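PDB 1R9D: glycerol dehydratase from Clostridium butyricum, which probably catalyses the coenzyme B12-independent dehydration of glycerol by glycyl-radical chemistry. Local coordinates for residues Ala54-Leu59 with Cys212-Thr217; Val175-Ile180 with Leu519-Ser524; Ile216-Arg221 with His271-Ile276. All coordinates share one frame; numbering follows the deposited sequence.

Contact 1 (Ala54-Leu59 with Cys212-Thr217); sequences ALKHIL and CEAAIT
Lys56 meets Ala214 with its backbone rather than its amine: Lys56 CA lies 3.7 Å from Ala214 CB, and the CB atoms of the two residues are 4.1 Å apart. The methyl of Ala214 is small enough for the CA atoms of Lys56 and Ala214 to come within 5.0 Å, while the short helical segments run almost parallel, at 5°. Past CB the lysine chain turns away from this seam; with CG anti to the backbone N (chi1 176°) it stays extended until a bend at its last torsion, and NZ forms a salt bridge with Glu60 one turn on. The pairing joins helix 47-61 to the long helix 197-230, in the helical part of the pyruvate formate-lyase-like fold, the fold of the glycyl radical enzyme family. One turn after Lys56, Leu59 completes the contact. With CG anti to the carbonyl carbon (chi1 -69°) and the second torsion extended, CD1 reaches the peptide joining Ala214 and Ala215. There Leu59 CD1 touches Ala214 O at 3.6 Å, Ala215 N at 3.8 Å and Ala214 CB at 3.8 Å, all by van der Waals packing. Leu59 O accepts a hydrogen bond from Arg221 NH1, further along helix 197-230.

Contact 2 (Val175-Ile180 with Leu519-Ser524); sequences VGFNGI and LPFLSS
A short polar bond, 2.6 Å, runs from Ser524 OG to Phe521 O; Ser524 N is bonded to Pro520 O at 3.2 Å and only weakly to Phe521 O. Phe521 and Ser524 also meet helix 169-190, so this compact turn presents two neighbouring surfaces to it. The contact belongs to the helical shell of the pyruvate formate-lyase-like fold, where the short helix 520-524 packs beside the kinked part of helix 169-190. The kink follows Gly176, which has a positive phi, and the backbone N atoms of Phe177 and Asn178 lack bonds to the preceding turn. Phe177 sends CE2 to the rim of the Phe521 ring, near that ring's plane, at 3.8 Å from Phe521 CZ and 3.9 Å from Phe521 CE2. Seen from Phe177 the approach is oblique, and the two rings are not stacked face on face. Phe521 reaches this position with CG anti to its backbone N (chi1 -175°). One turn after Phe177, the CG2 branch of Ile180 rests on Ser524 CB at 3.8 Å. The start of the short helix is held by several hydrogen bonds. Leu519, at the N-cap position, offers its O to Ser523 OG and Ser523 N, which arrive from opposite faces of the carbonyl plane; Ser523 OG also pairs with Leu536 N. Glu277 binds the N atoms of Phe521 and Leu522 with its two carboxylate oxygens, an anion at the helix start that the helix dipole would probably favour. With chi1 at 68°, Ser524 OG is folded back over its own backbone and toward Phe521 O at a C=O...O angle of 139°, while Ile180 CG2 lies 4.0 Å from Ser524 OG.

Contact 3 (Ile216-Arg221 with His271-Ile276); sequences ITYVNR and HAIINI
This is a buried, apolar helix-to-helix contact in which the ring of Tyr218, on helix 197-230, reaches across to Ile273 and Ile276 on helix 260-277. Placed anti to the backbone N (chi1 -172°), CG of Tyr218 points the ring at the other helix. Along one side, Tyr218 CD2 packs on Ile273 CG1 at 4.0 Å and on Ile273 CD1 at 4.1 Å, the isoleucine branch running antiparallel alongside the ring. Further out, the methyl Ile276 CD1 reaches the hydroxyl end of the ring and lies 4.0 Å from Tyr218 CZ and 3.9 Å from Tyr218 OH. Both isoleucines approach the ring obliquely. Within the helical part of the pyruvate formate-lyase-like fold, this ties helix 197-230 to helix 260-277, whose two isoleucines lie one turn apart; Leu59 of helix 47-61 touches all three residues, and Ile273 also packs on Phe521 of helix 520-524. The phenol oxygen keeps a polar partner at the apolar interface: Tyr218 OH hydrogen-bonds to Tyr222 OH, and the rings of Tyr218 and Tyr222 meet edge-to-face.

All three contacts are buried, although Lys56 at the margin of contact 1 is partly exposed, and they gather about 7 to 12 Å apart, centre to centre, on one side of the chain's centre. Contacts 1 and 3 share helix 197-230: one brings helix 47-61 against it through Ala214 with Lys56 and Leu59, the other adds helix 260-277 through a tyrosine. Contact 2 pairs two other helices, yet belongs to the same buried helical cluster, since Phe177 packs on Ile216 and Phe521 on Leu55 and Ile273. None has a hydrogen bond across its segments. Close backbone approach marks contact 1, ring and serine packing contact 2, and a ring against aliphatic branches contact 3.

Contact 1 (Ala54-Leu59 with Cys212-Thr217)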
loop_
_atom_site.group_PDB
_atom_site.type_symbol
_atom_site.label_atom_id
_atom_site.label_comp_id
_atom_site.label_asym_id
_atom_site.label_seq_id
_atom_site.Cartn_x
_atom_site.Cartn_y
_atom_site.Cartn_z
ATOM N N ALA A 54 15.997 4.440 7.502
ATOM C CA ALA A 54 17.103 4.393 6.552
ATOM C C ALA A 54 17.827 5.736 6.565
ATOM O O ALA A 54 19.059 5.788 6.594
ATOM C CB ALA A 54 16.588 4.081 5.150
ATOM N N LEU A 55 17.066 6.829 6.539
ATOM C CA LEU A 55 17.676 8.153 6.572
ATOM C C LEU A 55 18.479 8.281 7.868
ATOM O O LEU A 55 19.586 8.813 7.873
ATOM C CB LEU A 55 16.604 9.251 6.497
ATOM C CG LEU A 55 17.124 10.693 6.561
ATOM C CD1 LEU A 55 18.123 10.926 5.436
ATOM C CD2 LEU A 55 15.972 11.679 6.448
ATOM N N LYS A 56 17.917 7.784 8.965
ATOM C CA LYS A 56 18.593 7.825 10.263
ATOM C C LYS A 56 19.931 7.087 10.194
ATOM O O LYS A 56 20.965 7.614 10.611
ATOM C CB LYS A 56 17.703 7.179 11.330
ATOM C CG LYS A 56 18.324 7.057 12.718
ATOM C CD LYS A 56 17.331 6.408 13.685
ATOM C CE LYS A 56 17.804 6.454 15.136
ATOM N NZ LYS A 56 18.988 5.588 15.389
ATOM N N HIS A 57 19.907 5.869 9.658
ATOM C CA HIS A 57 21.115 5.051 9.553
ATOM C C HIS A 57 22.169 5.698 8.654
ATOM O O HIS A 57 23.373 5.598 8.910
ATOM C CB HIS A 57 20.764 3.666 9.012
ATOM C CG HIS A 57 21.862 2.661 9.168
ATOM N ND1 HIS A 57 22.390 2.325 10.396
ATOM C CD2 HIS A 57 22.520 1.909 8.256
ATOM C CE1 HIS A 57 23.326 1.406 10.233
ATOM N NE2 HIS A 57 23.424 1.135 8.945
ATOM N N ILE A 58 21.710 6.353 7.593
ATOM C CA ILE A 58 22.614 7.029 6.671
ATOM C C ILE A 58 23.256 8.237 7.356
ATOM O O ILE A 58 24.482 8.374 7.379
ATOM C CB ILE A 58 21.855 7.511 5.410
ATOM C CG1 ILE A 58 21.405 6.305 4.587
ATOM C CG2 ILE A 58 22.733 8.442 4.592
ATOM C CD1 ILE A 58 20.467 6.652 3.446
ATOM N N LEU A 59 22.424 9.103 7.929
ATOM C CA LEU A 59 22.917 10.302 8.594
ATOM C C LEU A 59 23.848 10.039 9.773
ATOM O O LEU A 59 24.731 10.850 10.059
ATOM C CB LEU A 59 21.747 11.170 9.059
ATOM C CG LEU A 59 20.939 11.848 7.948
ATOM C CD1 LEU A 59 19.877 12.739 8.563
ATOM C CD2 LEU A 59 21.864 12.669 7.069
ATOM N N CYS A 212 13.673 13.993 11.548
ATOM C CA CYS A 212 14.176 15.273 12.026
ATOM C C CYS A 212 15.183 15.095 13.162
ATOM O O CYS A 212 16.114 15.892 13.307
ATOM C CB CYS A 212 13.015 16.166 12.467
ATOM S SG CYS A 212 12.044 16.817 11.063
ATOM N N GLU A 213 15.002 14.052 13.966
ATOM C CA GLU A 213 15.933 13.795 15.058
ATOM C C GLU A 213 17.264 13.369 14.453
ATOM O O GLU A 213 18.329 13.667 14.997
ATOM C CB GLU A 213 15.391 12.703 15.990
ATOM C CG GLU A 213 14.083 13.087 16.666
ATOM C CD GLU A 213 13.583 12.048 17.652
ATOM O OE1 GLU A 213 13.608 10.839 17.323
ATOM O OE2 GLU A 213 13.146 12.446 18.755
ATOM N N ALA A 214 17.198 12.683 13.314
ATOM C CA ALA A 214 18.408 12.239 12.634
ATOM C C ALA A 214 19.135 13.454 12.065
ATOM O O ALA A 214 20.368 13.494 12.042
ATOM C CB ALA A 214 18.062 11.260 11.514
ATOM N N ALA A 215 18.369 14.443 11.607
ATOM C CA ALA A 215 18.958 15.658 11.057
ATOM C C ALA A 215 19.755 16.357 12.156
ATOM O O ALA A 215 20.875 16.818 11.924
ATOM C CB ALA A 215 17.865 16.584 10.528
ATOM N N ILE A 216 19.168 16.433 13.348
ATOM C CA ILE A 216 19.819 17.065 14.492
ATOM C C ILE A 216 21.141 16.360 14.791
ATOM O O ILE A 216 22.155 17.009 15.055
ATOM C CB ILE A 216 18.903 17.022 15.739
ATOM C CG1 ILE A 216 17.677 17.911 15.503
ATOM C CG2 ILE A 216 19.664 17.488 16.974
ATOM C CD1 ILE A 216 16.660 17.887 16.628
ATOM N N THR A 217 21.127 15.032 14.728
ATOM C CA THR A 217 22.323 14.231 14.970
ATOM C C THR A 217 23.389 14.540 13.923
ATOM O O THR A 217 24.576 14.671 14.242
ATOM C CB THR A 217 22.002 12.720 14.907
ATOM O OG1 THR A 217 21.047 12.390 15.924
ATOM C CG2 THR A 217 23.264 11.890 15.111
#

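Contact 2 (Val175-Ile180 with Leu519-Ser524)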
loop_
_atom_site.group_PDB
_atom_site.type_symbol
_atom_site.label_atom_id
_atom_site.label_comp_id
_atom_site.label_asym_id
_atom_site.label_seq_id
_atom_site.Cartn_x
_atom_site.Cartn_y
_atom_site.Cartn_z
ATOM N N VAL A 175 11.837 28.028 13.233
ATOM C CA VAL A 175 11.584 27.092 14.328
ATOM C C VAL A 175 12.595 25.971 14.521
ATOM O O VAL A 175 12.561 25.272 15.536
ATOM C CB VAL A 175 10.186 26.455 14.181
ATOM C CG1 VAL A 175 9.133 27.548 14.054
ATOM C CG2 VAL A 175 10.155 25.537 12.969
ATOM N N GLY A 176 13.483 25.788 13.550
ATOM C CA GLY A 176 14.484 24.741 13.658
ATOM C C GLY A 176 13.903 23.343 13.584
ATOM O O GLY A 176 12.683 23.165 13.563
ATOM N N PHE A 177 14.776 22.344 13.534
ATOM C CA PHE A 177 14.328 20.964 13.466
ATOM C C PHE A 177 13.518 20.596 14.708
ATOM O O PHE A 177 12.668 19.711 14.654
ATOM C CB PHE A 177 15.525 20.025 13.298
ATOM C CG PHE A 177 16.246 20.195 11.984
ATOM C CD1 PHE A 177 17.604 20.498 11.952
ATOM C CD2 PHE A 177 15.562 20.058 10.778
ATOM C CE1 PHE A 177 18.273 20.664 10.739
ATOM C CE2 PHE A 177 16.222 20.222 9.556
ATOM C CZ PHE A 177 17.580 20.526 9.538
ATOM N N ASN A 178 13.773 21.275 15.824
ATOM C CA ASN A 178 13.011 20.999 17.044
ATOM C C ASN A 178 11.569 21.458 16.854
ATOM O O ASN A 178 10.633 20.820 17.343
ATOM C CB ASN A 178 13.592 21.734 18.261
ATOM C CG ASN A 178 14.930 21.182 18.704
ATOM O OD1 ASN A 178 15.199 19.991 18.581
ATOM N ND2 ASN A 178 15.770 22.052 19.250
ATOM N N GLY A 179 11.401 22.573 16.146
ATOM C CA GLY A 179 10.076 23.123 15.907
ATOM C C GLY A 179 9.199 22.206 15.079
ATOM O O GLY A 179 7.991 22.101 15.313
ATOM N N ILE A 180 9.814 21.540 14.108
ATOM C CA ILE A 180 9.102 20.610 13.238
ATOM C C ILE A 180 8.700 19.389 14.062
ATOM O O ILE A 180 7.558 18.921 13.995
ATOM C CB ILE A 180 9.999 20.172 12.054
ATOM C CG1 ILE A 180 10.415 21.400 11.238
ATOM C CG2 ILE A 180 9.257 19.176 11.174
ATOM C CD1 ILE A 180 9.236 22.208 10.686
ATOM N N LEU A 519 8.527 10.049 1.276
ATOM C CA LEU A 519 9.610 10.742 1.978
ATOM C C LEU A 519 9.222 11.533 3.228
ATOM O O LEU A 519 8.632 12.609 3.136
ATOM C CB LEU A 519 10.333 11.670 0.996
ATOM C CG LEU A 519 10.830 11.008 -0.295
ATOM C CD1 LEU A 519 11.663 12.013 -1.076
ATOM C CD2 LEU A 519 11.666 9.773 0.021
ATOM N N PRO A 520 9.592 11.022 4.416
ATOM C CA PRO A 520 9.297 11.650 5.711
ATOM C C PRO A 520 9.929 13.026 5.921
ATOM O O PRO A 520 9.248 13.977 6.304
ATOM C CB PRO A 520 9.837 10.635 6.729
ATOM C CG PRO A 520 9.905 9.353 5.974
ATOM C CD PRO A 520 10.348 9.775 4.608
ATOM N N PHE A 521 11.232 13.135 5.675
ATOM C CA PHE A 521 11.924 14.403 5.890
ATOM C C PHE A 521 11.431 15.531 4.980
ATOM O O PHE A 521 11.034 16.598 5.453
ATOM C CB PHE A 521 13.438 14.219 5.726
ATOM C CG PHE A 521 14.237 15.450 6.054
ATOM C CD1 PHE A 521 14.836 16.199 5.045
ATOM C CD2 PHE A 521 14.367 15.879 7.372
ATOM C CE1 PHE A 521 15.555 17.361 5.340
ATOM C CE2 PHE A 521 15.082 17.038 7.683
ATOM C CZ PHE A 521 15.678 17.782 6.665
ATOM N N LEU A 522 11.454 15.292 3.675
ATOM C CA LEU A 522 11.009 16.301 2.721
ATOM C C LEU A 522 9.562 16.732 2.992
ATOM O O LEU A 522 9.245 17.923 2.994
ATOM C CB LEU A 522 11.115 15.752 1.297
ATOM C CG LEU A 522 10.789 16.754 0.185
ATOM C CD1 LEU A 522 11.898 17.791 0.107
ATOM C CD2 LEU A 522 10.639 16.029 -1.148
ATOM N N SER A 523 8.692 15.757 3.232
ATOM C CA SER A 523 7.279 16.039 3.473
ATOM C C SER A 523 7.005 16.928 4.679
ATOM O O SER A 523 6.054 17.713 4.676
ATOM C CB SER A 523 6.503 14.727 3.626
ATOM O OG SER A 523 6.561 13.954 2.439
ATOM N N SER A 524 7.838 16.813 5.706
ATOM C CA SER A 524 7.648 17.597 6.920
ATOM C C SER A 524 7.793 19.094 6.688
ATOM O O SER A 524 7.325 19.896 7.494
ATOM C CB SER A 524 8.638 17.143 8.001
ATOM O OG SER A 524 9.973 17.481 7.657
#

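Contact 3 (Ile216-Arg221 with His271-Ile276)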
loop_
_atom_site.group_PDB
_atom_site.type_symbol
_atom_site.label_atom_id
_atom_site.label_comp_id
_atom_site.label_asym_id
_atom_site.label_seq_id
_atom_site.Cartn_x
_atom_site.Cartn_y
_atom_site.Cartn_z
ATOM N N ILE A 216 19.168 16.433 13.348
ATOM C CA ILE A 216 19.819 17.065 14.492
ATOM C C ILE A 216 21.141 16.360 14.791
ATOM O O ILE A 216 22.155 17.009 15.055
ATOM C CB ILE A 216 18.903 17.022 15.739
ATOM C CG1 ILE A 216 17.677 17.911 15.503
ATOM C CG2 ILE A 216 19.664 17.488 16.974
ATOM C CD1 ILE A 216 16.660 17.887 16.628
ATOM N N THR A 217 21.127 15.032 14.728
ATOM C CA THR A 217 22.323 14.231 14.970
ATOM C C THR A 217 23.389 14.540 13.923
ATOM O O THR A 217 24.576 14.671 14.242
ATOM C CB THR A 217 22.002 12.720 14.907
ATOM O OG1 THR A 217 21.047 12.390 15.924
ATOM C CG2 THR A 217 23.264 11.890 15.111
ATOM N N TYR A 218 22.954 14.654 12.670
ATOM C CA TYR A 218 23.855 14.937 11.557
ATOM C C TYR A 218 24.608 16.245 11.767
ATOM O O TYR A 218 25.828 16.298 11.612
ATOM C CB TYR A 218 23.064 15.008 10.244
ATOM C CG TYR A 218 23.929 15.107 9.009
ATOM C CD1 TYR A 218 24.777 14.061 8.644
ATOM C CD2 TYR A 218 23.905 16.251 8.206
ATOM C CE1 TYR A 218 25.583 14.148 7.513
ATOM C CE2 TYR A 218 24.709 16.349 7.072
ATOM C CZ TYR A 218 25.546 15.295 6.733
ATOM O OH TYR A 218 26.359 15.390 5.625
ATOM N N VAL A 219 23.877 17.298 12.122
ATOM C CA VAL A 219 24.481 18.606 12.343
ATOM C C VAL A 219 25.474 18.564 13.504
ATOM O O VAL A 219 26.530 19.198 13.456
ATOM C CB VAL A 219 23.403 19.667 12.628
ATOM C CG1 VAL A 219 24.048 21.017 12.875
ATOM C CG2 VAL A 219 22.438 19.752 11.445
ATOM N N ASN A 220 25.135 17.812 14.545
ATOM C CA ASN A 220 26.014 17.691 15.703
ATOM C C ASN A 220 27.326 16.996 15.366
ATOM O O ASN A 220 28.343 17.241 16.014
ATOM C CB ASN A 220 25.291 16.957 16.833
ATOM C CG ASN A 220 24.390 17.876 17.629
ATOM O OD1 ASN A 220 23.353 17.458 18.154
ATOM N ND2 ASN A 220 24.786 19.141 17.734
ATOM N N ARG A 221 27.310 16.132 14.357
ATOM C CA ARG A 221 28.526 15.443 13.948
ATOM C C ARG A 221 29.510 16.450 13.355
ATOM O O ARG A 221 30.724 16.296 13.498
ATOM C CB ARG A 221 28.214 14.352 12.920
ATOM C CG ARG A 221 27.441 13.166 13.487
ATOM C CD ARG A 221 27.227 12.095 12.430
ATOM N NE ARG A 221 28.491 11.544 11.952
ATOM C CZ ARG A 221 28.644 10.923 10.785
ATOM N NH1 ARG A 221 27.607 10.774 9.969
ATOM N NH2 ARG A 221 29.833 10.460 10.427
ATOM N N HIS A 271 18.987 22.121 2.979
ATOM C CA HIS A 271 19.181 21.801 1.566
ATOM C C HIS A 271 19.986 20.520 1.375
ATOM O O HIS A 271 19.615 19.645 0.593
ATOM C CB HIS A 271 19.888 22.964 0.863
ATOM C CG HIS A 271 19.849 22.881 -0.632
ATOM N ND1 HIS A 271 18.755 23.284 -1.372
ATOM C CD2 HIS A 271 20.759 22.424 -1.525
ATOM C CE1 HIS A 271 18.996 23.079 -2.655
ATOM N NE2 HIS A 271 20.205 22.558 -2.775
ATOM N N ALA A 272 21.090 20.399 2.101
ATOM C CA ALA A 272 21.941 19.223 1.982
ATOM C C ALA A 272 21.243 17.913 2.343
ATOM O O ALA A 272 21.319 16.942 1.596
ATOM C CB ALA A 272 23.201 19.399 2.844
ATOM N N ILE A 273 20.560 17.884 3.483
ATOM C CA ILE A 273 19.891 16.665 3.917
ATOM C C ILE A 273 18.793 16.221 2.948
ATOM O O ILE A 273 18.549 15.028 2.791
ATOM C CB ILE A 273 19.341 16.827 5.353
ATOM C CG1 ILE A 273 20.506 17.140 6.304
ATOM C CG2 ILE A 273 18.643 15.547 5.795
ATOM C CD1 ILE A 273 20.093 17.530 7.701
ATOM N N ILE A 274 18.141 17.170 2.283
ATOM C CA ILE A 274 17.117 16.803 1.310
ATOM C C ILE A 274 17.778 15.933 0.241
ATOM O O ILE A 274 17.221 14.920 -0.193
ATOM C CB ILE A 274 16.505 18.049 0.630
ATOM C CG1 ILE A 274 15.619 18.803 1.623
ATOM C CG2 ILE A 274 15.700 17.633 -0.594
ATOM C CD1 ILE A 274 15.030 20.092 1.086
ATOM N N ASN A 275 18.984 16.337 -0.155
ATOM C CA ASN A 275 19.773 15.650 -1.173
ATOM C C ASN A 275 20.384 14.322 -0.720
ATOM O O ASN A 275 21.011 13.615 -1.514
ATOM C CB ASN A 275 20.874 16.592 -1.679
ATOM C CG ASN A 275 20.347 17.633 -2.657
ATOM O OD1 ASN A 275 20.264 17.377 -3.854
ATOM N ND2 ASN A 275 19.976 18.802 -2.146
ATOM N N ILE A 276 20.218 13.993 0.558
ATOM C CA ILE A 276 20.718 12.729 1.091
ATOM C C ILE A 276 19.544 11.746 1.122
ATOM O O ILE A 276 19.699 10.561 0.844
ATOM C CB ILE A 276 21.298 12.903 2.515
ATOM C CG1 ILE A 276 22.511 13.834 2.463
ATOM C CG2 ILE A 276 21.693 11.542 3.088
ATOM C CD1 ILE A 276 23.168 14.081 3.815
#